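Local structure of 1,4-dihydroxy-6-naphtoate synthase (Archaeoglobus fulgidus, 1ZBM) at residues A23-A28 and R202-S207; I12-T17 and L38-V43; D171-Q176 and K258-M263. The protein probably converts cyclic dehypoxanthine futalosine into 1,4-dihydroxy-6-naphthoate, with release of dihydroxyacetone, in the biosynthesis of menaquinone. All blocks are in the same frame, centred on the assembly; numbering follows the deposited sequence.

In the fold
The chain has a two-sheet alpha/beta architecture consistent with the type 2 periplasmic-binding-protein fold. From the N terminus it runs through strand 11-16, helix 20-30 and strand 39-44, and contact 2 closes this short beta-alpha-beta unit by pairing its two strands at the edge of one five-stranded sheet. Contact 1 starts from the helix of that unit and closes a far longer loop, to helix 194-213, so the segments of contacts 1 and 2 alternate along the chain. The two also touch, Phe-26 packing against His-16 and Val-14. Contact 3 closes the loop from helix 169-174 to helix 251-265 and so crosses contact 1; it lies on the opposite side of the chain's centre and opens after contact 2 has closed.

Contact 1 of 3, residues A23-A28 and R202-S207; sequences AFMFYA and RAMRES
Met-204 and Phe-26 form a Met-aromatic contact between helices 194-213 and 20-30; the axes of the short segments pass 8.1 Å apart, at 114°. The methyl CE of Met-204 sits squarely over one face of the Phe-26 ring, 3.9 Å from the centroid and only 11° off the normal, a CH-pi contact. Met-204 SE lies obliquely off the ring, 3.6 Å from Phe-26 CE2. The side chains of Met-204 and Met-25, both selenomethionines, cross at about a right angle, Met-204 CE lying 3.5 Å from Met-25 CG. A long, unbranched chain suits Met-204's place, because bends at chi2 and chi3 lay its methyl on the ring. Phe-26 also stacks with His-16, so it links the helix pair to the sheet. An alanine in place of Phe-26 would probably leave the Met-204 methyl without its aromatic face and open a gap beside His-16.

The polar part of this buried contact belongs to Ser-207, small enough to let the helices approach beside Ala-28. Ser-207 OG, anti to the backbone N (chi1 -164°), faces helix 20-30, accepts a hydrogen bond from Met-29 N and lies 3.3 Å from Ala-28 CB. Ser-207 OG also donates to Met-25 O at 2.8 Å, in the carbonyl plane and on a lone pair.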
loop_
_atom_site.group_PDB
_atom_site.type_symbol
_atom_site.label_atom_id
_atom_site.label_comp_id
_atom_site.label_asym_id
_atom_site.label_seq_id
_atom_site.Cartn_x
_atom_site.Cartn_y
_atom_site.Cartn_z
ATOM N N ALA A 23 0.467 5.089 9.806
ATOM C CA ALA A 23 0.766 5.668 11.111
ATOM C C ALA A 23 0.075 4.831 12.185
ATOM O O ALA A 23 0.616 4.602 13.269
ATOM C CB ALA A 23 0.263 7.116 11.167
ATOM N N PHE A 24 -1.135 4.385 11.859
ATOM C CA PHE A 24 -1.954 3.560 12.739
ATOM C C PHE A 24 -1.166 2.301 13.116
ATOM O O PHE A 24 -0.922 2.038 14.293
ATOM C CB PHE A 24 -3.253 3.201 12.002
ATOM C CG PHE A 24 -4.221 2.383 12.808
ATOM C CD1 PHE A 24 -4.998 2.972 13.804
ATOM C CD2 PHE A 24 -4.344 1.019 12.582
ATOM C CE1 PHE A 24 -5.907 2.210 14.555
ATOM C CE2 PHE A 24 -5.247 0.247 13.326
ATOM C CZ PHE A 24 -6.024 0.846 14.322
HETATM N N MSE A 25 -0.755 1.551 12.097
HETATM C CA MSE A 25 0.017 0.326 12.262
HETATM C C MSE A 25 1.322 0.554 13.041
HETATM O O MSE A 25 1.675 -0.234 13.931
HETATM C CB MSE A 25 0.327 -0.253 10.877
HETATM C CG MSE A 25 1.044 -1.587 10.869
HETATM SE SE MSE A 25 1.672 -2.035 9.063
HETATM C CE MSE A 25 0.013 -1.689 8.100
ATOM N N PHE A 26 2.023 1.642 12.730
ATOM C CA PHE A 26 3.300 1.951 13.395
ATOM C C PHE A 26 3.231 2.772 14.680
ATOM O O PHE A 26 4.264 3.022 15.299
ATOM C CB PHE A 26 4.252 2.677 12.439
ATOM C CG PHE A 26 4.912 1.781 11.434
ATOM C CD1 PHE A 26 4.345 1.580 10.188
ATOM C CD2 PHE A 26 6.128 1.174 11.719
ATOM C CE1 PHE A 26 4.983 0.789 9.232
ATOM C CE2 PHE A 26 6.778 0.379 10.776
ATOM C CZ PHE A 26 6.206 0.190 9.531
ATOM N N TYR A 27 2.030 3.185 15.081
ATOM C CA TYR A 27 1.873 3.987 16.291
ATOM C C TYR A 27 2.607 3.452 17.519
ATOM O O TYR A 27 3.369 4.178 18.154
ATOM C CB TYR A 27 0.391 4.160 16.638
ATOM C CG TYR A 27 0.188 4.746 18.012
ATOM C CD1 TYR A 27 -0.065 3.927 19.114
ATOM C CD2 TYR A 27 0.332 6.116 18.229
ATOM C CE1 TYR A 27 -0.163 4.460 20.394
ATOM C CE2 TYR A 27 0.237 6.654 19.504
ATOM C CZ TYR A 27 -0.010 5.824 20.580
ATOM O OH TYR A 27 -0.104 6.370 21.841
ATOM N N ALA A 28 2.370 2.191 17.860
ATOM C CA ALA A 28 3.007 1.599 19.029
ATOM C C ALA A 28 4.529 1.676 18.955
ATOM O O ALA A 28 5.197 1.926 19.962
ATOM C CB ALA A 28 2.568 0.136 19.186
ATOM N N ARG A 202 9.083 -9.428 15.226
ATOM C CA ARG A 202 8.418 -9.460 16.531
ATOM C C ARG A 202 7.892 -8.081 16.908
ATOM O O ARG A 202 6.752 -7.945 17.346
ATOM C CB ARG A 202 9.385 -9.947 17.622
ATOM C CG ARG A 202 8.739 -10.090 19.013
ATOM C CD ARG A 202 9.764 -10.459 20.092
ATOM N NE ARG A 202 10.646 -9.322 20.384
ATOM C CZ ARG A 202 10.268 -8.239 21.061
ATOM N NH1 ARG A 202 9.031 -8.144 21.531
ATOM N NH2 ARG A 202 11.116 -7.243 21.246
ATOM N N ALA A 203 8.723 -7.058 16.731
ATOM C CA ALA A 203 8.330 -5.703 17.069
ATOM C C ALA A 203 7.230 -5.216 16.147
ATOM O O ALA A 203 6.332 -4.485 16.566
ATOM C CB ALA A 203 9.526 -4.772 16.982
HETATM N N MSE A 204 7.302 -5.622 14.883
HETATM C CA MSE A 204 6.312 -5.205 13.895
HETATM C C MSE A 204 4.945 -5.773 14.247
HETATM O O MSE A 204 3.944 -5.054 14.237
HETATM C CB MSE A 204 6.738 -5.669 12.496
HETATM C CG MSE A 204 5.931 -5.060 11.359
HETATM SE SE MSE A 204 6.128 -3.127 11.150
HETATM C CE MSE A 204 4.344 -2.545 11.691
ATOM N N ARG A 205 4.905 -7.064 14.563
ATOM C CA ARG A 205 3.647 -7.724 14.926
ATOM C C ARG A 205 3.033 -7.111 16.171
ATOM O O ARG A 205 1.820 -6.898 16.245
ATOM C CB ARG A 205 3.877 -9.213 15.162
ATOM C CG ARG A 205 4.016 -9.991 13.884
ATOM C CD ARG A 205 4.255 -11.457 14.148
ATOM N NE ARG A 205 4.080 -12.223 12.915
ATOM C CZ ARG A 205 4.685 -13.372 12.656
ATOM N NH1 ARG A 205 5.515 -13.902 13.543
ATOM N NH2 ARG A 205 4.456 -13.981 11.508
ATOM N N GLU A 206 3.877 -6.815 17.150
ATOM C CA GLU A 206 3.383 -6.230 18.372
ATOM C C GLU A 206 2.760 -4.874 18.108
ATOM O O GLU A 206 1.726 -4.535 18.688
ATOM C CB GLU A 206 4.507 -6.076 19.385
ATOM C CG GLU A 206 4.000 -5.691 20.758
ATOM C CD GLU A 206 5.106 -5.585 21.770
ATOM O OE1 GLU A 206 5.922 -6.536 21.860
ATOM O OE2 GLU A 206 5.153 -4.556 22.483
ATOM N N SER A 207 3.374 -4.089 17.229
ATOM C CA SER A 207 2.845 -2.758 16.944
ATOM C C SER A 207 1.456 -2.812 16.291
ATOM O O SER A 207 0.582 -1.986 16.581
ATOM C CB SER A 207 3.824 -1.982 16.056
ATOM O OG SER A 207 3.512 -0.595 16.065
HETATM O O HOH W 1 0.498 0.547 16.641
#

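Contact 2 of 3, residues I12-T17 and L38-V43; sequences IRVAHT and LEIEHV
Val-14 and Ile-40 form the tight part of this parallel strand pair, the two strands of a right-handed beta-alpha-beta crossover through helix 20-30. Their CG2 methyls meet at 3.3 Å, closer than usual for two carbons. Ile-40 puts that branch there because CG2 is anti to its backbone N. Ile-12 continues the apolar row, its CG1 lying 4.3 Å from CG1 of Ile-40 and its CD1 reaching CD1 of Leu-38. Beta-branched residues suit an extended strand, and here their apolar branches meet helix 20-30, Val-14 on Phe-26 and Ile-40 on Met-29.

The solvent side is the Arg-13 and Glu-41 end of the other face. These two run side by side, pointing the same way, but touch through Arg-13 CG and Glu-41 OE1 at 3.6 Å; Arg-13 NE and Glu-41 OE1 stay 5.1 Å apart. Long chains suit this place: Arg-13 CG and CD run past the Glu-41 carboxylate, and the charged ends can stay in solvent. Farther along, Ala-15 and Val-43 pack CB to CB, with Tyr-59 against both.

Five backbone hydrogen bonds join the strands, among them Val-14 N to Glu-41 O at 2.9 Å. At the end of the pair, His-16, its ND1 hydrogen-bonded to Asp-22, gives its backbone N to Val-43 O at 3.0 Å.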
loop_
_atom_site.group_PDB
_atom_site.type_symbol
_atom_site.label_atom_id
_atom_site.label_comp_id
_atom_site.label_asym_id
_atom_site.label_seq_id
_atom_site.Cartn_x
_atom_site.Cartn_y
_atom_site.Cartn_z
ATOM N N ILE A 12 19.088 0.434 12.568
ATOM C CA ILE A 12 18.489 0.329 11.234
ATOM C C ILE A 12 17.496 1.419 10.863
ATOM O O ILE A 12 16.982 2.139 11.724
ATOM C CB ILE A 12 17.755 -1.019 11.047
ATOM C CG1 ILE A 12 16.565 -1.103 12.005
ATOM C CG2 ILE A 12 18.714 -2.170 11.287
ATOM C CD1 ILE A 12 15.705 -2.351 11.823
ATOM N N ARG A 13 17.229 1.535 9.563
ATOM C CA ARG A 13 16.270 2.523 9.070
ATOM C C ARG A 13 15.006 1.819 8.608
ATOM O O ARG A 13 15.055 0.859 7.843
ATOM C CB ARG A 13 16.881 3.354 7.930
ATOM C CG ARG A 13 18.015 4.263 8.397
ATOM C CD ARG A 13 18.430 5.258 7.323
ATOM N NE ARG A 13 19.038 4.623 6.161
ATOM C CZ ARG A 13 19.429 5.285 5.076
ATOM N NH1 ARG A 13 19.977 4.637 4.052
ATOM N NH2 ARG A 13 19.266 6.598 5.014
ATOM N N VAL A 14 13.873 2.294 9.111
ATOM C CA VAL A 14 12.574 1.729 8.780
ATOM C C VAL A 14 11.752 2.815 8.107
ATOM O O VAL A 14 11.397 3.825 8.722
ATOM C CB VAL A 14 11.859 1.210 10.059
ATOM C CG1 VAL A 14 10.516 0.576 9.707
ATOM C CG2 VAL A 14 12.753 0.192 10.755
ATOM N N ALA A 15 11.479 2.603 6.827
ATOM C CA ALA A 15 10.734 3.555 6.034
ATOM C C ALA A 15 9.320 3.105 5.744
ATOM O O ALA A 15 9.063 1.948 5.398
ATOM C CB ALA A 15 11.467 3.822 4.716
ATOM N N HIS A 16 8.407 4.047 5.900
ATOM C CA HIS A 16 7.014 3.810 5.630
ATOM C C HIS A 16 6.371 5.099 5.130
ATOM O O HIS A 16 7.063 6.105 4.921
ATOM C CB HIS A 16 6.286 3.222 6.849
ATOM C CG HIS A 16 6.717 3.783 8.167
ATOM N ND1 HIS A 16 5.878 4.544 8.956
ATOM C CD2 HIS A 16 7.859 3.627 8.871
ATOM C CE1 HIS A 16 6.491 4.827 10.090
ATOM N NE2 HIS A 16 7.694 4.284 10.066
ATOM N N THR A 17 5.058 5.069 4.948
ATOM C CA THR A 17 4.332 6.188 4.360
ATOM C C THR A 17 3.501 7.139 5.207
ATOM O O THR A 17 3.004 6.777 6.268
ATOM C CB THR A 17 3.415 5.653 3.256
ATOM O OG1 THR A 17 2.435 4.771 3.831
ATOM C CG2 THR A 17 4.231 4.896 2.229
ATOM N N LEU A 38 16.506 -3.072 19.190
ATOM C CA LEU A 38 16.833 -2.430 17.926
ATOM C C LEU A 38 16.747 -0.912 18.057
ATOM O O LEU A 38 15.808 -0.391 18.652
ATOM C CB LEU A 38 15.867 -2.883 16.829
ATOM C CG LEU A 38 16.021 -4.276 16.223
ATOM C CD1 LEU A 38 14.834 -4.561 15.307
ATOM C CD2 LEU A 38 17.326 -4.363 15.440
ATOM N N GLU A 39 17.729 -0.209 17.502
ATOM C CA GLU A 39 17.749 1.254 17.520
ATOM C C GLU A 39 17.179 1.676 16.162
ATOM O O GLU A 39 17.912 1.822 15.185
ATOM C CB GLU A 39 19.190 1.742 17.684
ATOM C CG GLU A 39 19.350 3.235 17.967
ATOM C CD GLU A 39 20.815 3.624 18.177
ATOM O OE1 GLU A 39 21.465 3.049 19.086
ATOM O OE2 GLU A 39 21.315 4.507 17.445
ATOM N N ILE A 40 15.866 1.872 16.115
ATOM C CA ILE A 40 15.173 2.218 14.883
ATOM C C ILE A 40 15.059 3.700 14.552
ATOM O O ILE A 40 14.751 4.531 15.412
ATOM C CB ILE A 40 13.747 1.623 14.893
ATOM C CG1 ILE A 40 13.822 0.112 15.146
ATOM C CG2 ILE A 40 13.038 1.923 13.592
ATOM C CD1 ILE A 40 12.511 -0.511 15.561
ATOM N N GLU A 41 15.307 4.020 13.286
ATOM C CA GLU A 41 15.189 5.388 12.791
ATOM C C GLU A 41 14.111 5.356 11.711
ATOM O O GLU A 41 14.261 4.686 10.693
ATOM C CB GLU A 41 16.511 5.866 12.178
ATOM C CG GLU A 41 16.509 7.351 11.775
ATOM C CD GLU A 41 17.454 7.663 10.620
ATOM O OE1 GLU A 41 18.559 7.064 10.565
ATOM O OE2 GLU A 41 17.102 8.519 9.770
ATOM N N HIS A 42 13.028 6.080 11.940
ATOM C CA HIS A 42 11.938 6.121 10.988
ATOM C C HIS A 42 12.123 7.183 9.920
ATOM O O HIS A 42 12.575 8.302 10.193
ATOM C CB HIS A 42 10.604 6.374 11.695
ATOM C CG HIS A 42 10.150 5.245 12.561
ATOM N ND1 HIS A 42 10.494 5.139 13.892
ATOM C CD2 HIS A 42 9.404 4.152 12.277
ATOM C CE1 HIS A 42 9.979 4.029 14.388
ATOM N NE2 HIS A 42 9.313 3.411 13.428
ATOM N N VAL A 43 11.744 6.804 8.706
ATOM C CA VAL A 43 11.812 7.657 7.540
ATOM C C VAL A 43 10.456 7.537 6.873
ATOM O O VAL A 43 10.056 6.443 6.472
ATOM C CB VAL A 43 12.914 7.181 6.564
ATOM C CG1 VAL A 43 12.974 8.111 5.366
ATOM C CG2 VAL A 43 14.282 7.153 7.286
#

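Contact 3 of 3, residues D171-Q176 and K258-M263; sequences DWWSEQ and KKLYEM
Trp-172 and Met-263 reach toward each other tip to tip, in a mainly apolar helix-to-helix packing near the predicted substrate site. CH2 of the Trp-172 indole lies 3.6 Å from CE of Met-263, a selenomethionine. That methyl also meets CG of Gln-176 at 3.6 Å, and the Gln-176 and Met-263 side chains cross at about a right angle. A bend at chi3 (82°) places CE between these partners, a task suited to an unbranched, flexible chain. In the second apolar pair, Trp-173 CZ3 approaches Leu-260 CB at 3.9 Å, the wide indole spanning the gap, the CA atoms of Trp-173 and Leu-260 being 9.1 Å apart.

The hydrogen bonds steady one side of this contact without crossing it. Gln-176 NE2 donates to Trp-172 O at 3.1 Å, and the same nitrogen stands over the Trp-172 ring, offset toward its rim. An amide suits the position: NE2 turns back to Trp-172 O, while CB, CG and OE1 lie against the Met-263 methyl. Trp-173 NE1 donates a hydrogen bond to Leu-179 O.

Helix 114-122 lies against both partners, touching Trp-172 through Leu-118 and Leu-121 and Leu-260 through Leu-117. Leu-260 is also close to Thr-114, a predicted substrate-binding residue, while Trp-173 packs on strand 181-189.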
loop_
_atom_site.group_PDB
_atom_site.type_symbol
_atom_site.label_atom_id
_atom_site.label_comp_id
_atom_site.label_asym_id
_atom_site.label_seq_id
_atom_site.Cartn_x
_atom_site.Cartn_y
_atom_site.Cartn_z
ATOM N N ASP A 171 -13.288 -5.743 -8.164
ATOM C CA ASP A 171 -14.216 -6.586 -8.911
ATOM C C ASP A 171 -13.476 -7.228 -10.064
ATOM O O ASP A 171 -13.714 -8.389 -10.410
ATOM C CB ASP A 171 -15.393 -5.793 -9.467
ATOM C CG ASP A 171 -16.249 -5.214 -8.388
ATOM O OD1 ASP A 171 -16.442 -5.894 -7.353
ATOM O OD2 ASP A 171 -16.739 -4.079 -8.576
ATOM N N TRP A 172 -12.573 -6.466 -10.665
ATOM C CA TRP A 172 -11.807 -6.987 -11.781
ATOM C C TRP A 172 -10.889 -8.117 -11.336
ATOM O O TRP A 172 -10.738 -9.113 -12.045
ATOM C CB TRP A 172 -10.957 -5.898 -12.417
ATOM C CG TRP A 172 -10.162 -6.433 -13.556
ATOM C CD1 TRP A 172 -10.560 -6.536 -14.850
ATOM C CD2 TRP A 172 -8.843 -6.995 -13.488
ATOM N NE1 TRP A 172 -9.572 -7.129 -15.599
ATOM C CE2 TRP A 172 -8.509 -7.426 -14.788
ATOM C CE3 TRP A 172 -7.917 -7.186 -12.448
ATOM C CZ2 TRP A 172 -7.278 -8.027 -15.088
ATOM C CZ3 TRP A 172 -6.694 -7.785 -12.744
ATOM C CH2 TRP A 172 -6.390 -8.201 -14.057
ATOM N N TRP A 173 -10.268 -7.955 -10.171
ATOM C CA TRP A 173 -9.351 -8.967 -9.656
ATOM C C TRP A 173 -10.091 -10.218 -9.227
ATOM O O TRP A 173 -9.606 -11.331 -9.412
ATOM C CB TRP A 173 -8.552 -8.412 -8.478
ATOM C CG TRP A 173 -7.937 -9.458 -7.589
ATOM C CD1 TRP A 173 -8.480 -10.000 -6.452
ATOM C CD2 TRP A 173 -6.625 -10.028 -7.718
ATOM N NE1 TRP A 173 -7.574 -10.860 -5.859
ATOM C CE2 TRP A 173 -6.435 -10.891 -6.615
ATOM C CE3 TRP A 173 -5.589 -9.882 -8.656
ATOM C CZ2 TRP A 173 -5.251 -11.606 -6.425
ATOM C CZ3 TRP A 173 -4.404 -10.598 -8.466
ATOM C CH2 TRP A 173 -4.250 -11.448 -7.356
ATOM N N SER A 174 -11.268 -10.018 -8.651
ATOM C CA SER A 174 -12.085 -11.114 -8.189
ATOM C C SER A 174 -12.469 -12.002 -9.382
ATOM O O SER A 174 -12.636 -13.211 -9.237
ATOM C CB SER A 174 -13.323 -10.558 -7.492
ATOM O OG SER A 174 -14.000 -11.576 -6.777
ATOM N N GLU A 175 -12.590 -11.403 -10.559
ATOM C CA GLU A 175 -12.926 -12.157 -11.757
ATOM C C GLU A 175 -11.722 -12.949 -12.263
ATOM O O GLU A 175 -11.873 -13.895 -13.042
ATOM C CB GLU A 175 -13.435 -11.219 -12.861
ATOM C CG GLU A 175 -14.861 -10.716 -12.643
ATOM C CD GLU A 175 -15.295 -9.664 -13.660
ATOM O OE1 GLU A 175 -14.656 -9.550 -14.734
ATOM O OE2 GLU A 175 -16.293 -8.957 -13.389
ATOM N N GLN A 176 -10.525 -12.578 -11.814
ATOM C CA GLN A 176 -9.306 -13.272 -12.243
ATOM C C GLN A 176 -8.917 -14.423 -11.321
ATOM O O GLN A 176 -8.500 -15.479 -11.786
ATOM C CB GLN A 176 -8.126 -12.298 -12.325
ATOM C CG GLN A 176 -8.398 -11.041 -13.117
ATOM C CD GLN A 176 -9.077 -11.332 -14.434
ATOM O OE1 GLN A 176 -8.662 -12.221 -15.186
ATOM N NE2 GLN A 176 -10.121 -10.575 -14.731
ATOM N N LYS A 258 1.695 -14.824 -6.079
ATOM C CA LYS A 258 2.202 -15.724 -7.113
ATOM C C LYS A 258 1.368 -15.525 -8.376
ATOM O O LYS A 258 1.916 -15.335 -9.462
ATOM C CB LYS A 258 2.120 -17.191 -6.657
ATOM C CG LYS A 258 2.922 -18.146 -7.536
ATOM C CD LYS A 258 2.408 -19.592 -7.460
ATOM C CE LYS A 258 3.091 -20.485 -8.514
ATOM N NZ LYS A 258 2.462 -21.841 -8.656
ATOM N N LYS A 259 0.046 -15.548 -8.225
ATOM C CA LYS A 259 -0.870 -15.374 -9.357
ATOM C C LYS A 259 -0.698 -14.006 -10.006
ATOM O O LYS A 259 -0.524 -13.890 -11.224
ATOM C CB LYS A 259 -2.321 -15.534 -8.891
ATOM C CG LYS A 259 -3.348 -15.319 -9.992
ATOM C CD LYS A 259 -3.158 -16.337 -11.088
ATOM C CE LYS A 259 -4.149 -16.147 -12.211
ATOM N NZ LYS A 259 -3.819 -17.093 -13.316
ATOM N N LEU A 260 -0.760 -12.970 -9.180
ATOM C CA LEU A 260 -0.603 -11.606 -9.658
ATOM C C LEU A 260 0.638 -11.501 -10.545
ATOM O O LEU A 260 0.569 -10.970 -11.652
ATOM C CB LEU A 260 -0.469 -10.646 -8.475
ATOM C CG LEU A 260 -0.048 -9.206 -8.777
ATOM C CD1 LEU A 260 -1.095 -8.518 -9.655
ATOM C CD2 LEU A 260 0.114 -8.442 -7.466
ATOM N N TYR A 261 1.764 -12.019 -10.059
ATOM C CA TYR A 261 3.016 -11.951 -10.804
ATOM C C TYR A 261 2.954 -12.716 -12.117
ATOM O O TYR A 261 3.420 -12.230 -13.151
ATOM C CB TYR A 261 4.174 -12.468 -9.945
ATOM C CG TYR A 261 4.505 -11.594 -8.743
ATOM C CD1 TYR A 261 5.274 -12.092 -7.687
ATOM C CD2 TYR A 261 4.061 -10.267 -8.665
ATOM C CE1 TYR A 261 5.594 -11.297 -6.579
ATOM C CE2 TYR A 261 4.377 -9.465 -7.560
ATOM C CZ TYR A 261 5.146 -9.993 -6.521
ATOM O OH TYR A 261 5.455 -9.216 -5.430
ATOM N N GLU A 262 2.375 -13.911 -12.073
ATOM C CA GLU A 262 2.235 -14.733 -13.265
ATOM C C GLU A 262 1.474 -13.938 -14.314
ATOM O O GLU A 262 1.895 -13.858 -15.469
ATOM C CB GLU A 262 1.501 -16.029 -12.918
ATOM C CG GLU A 262 2.376 -16.988 -12.133
ATOM C CD GLU A 262 1.625 -18.169 -11.551
ATOM O OE1 GLU A 262 2.291 -19.047 -10.960
ATOM O OE2 GLU A 262 0.382 -18.229 -11.672
HETATM N N MSE A 263 0.369 -13.323 -13.905
HETATM C CA MSE A 263 -0.407 -12.526 -14.845
HETATM C C MSE A 263 0.426 -11.384 -15.416
HETATM O O MSE A 263 0.318 -11.072 -16.595
HETATM C CB MSE A 263 -1.652 -11.947 -14.175
HETATM C CG MSE A 263 -2.715 -12.966 -13.829
HETATM SE SE MSE A 263 -4.262 -12.136 -12.992
HETATM C CE MSE A 263 -5.167 -11.534 -14.598
#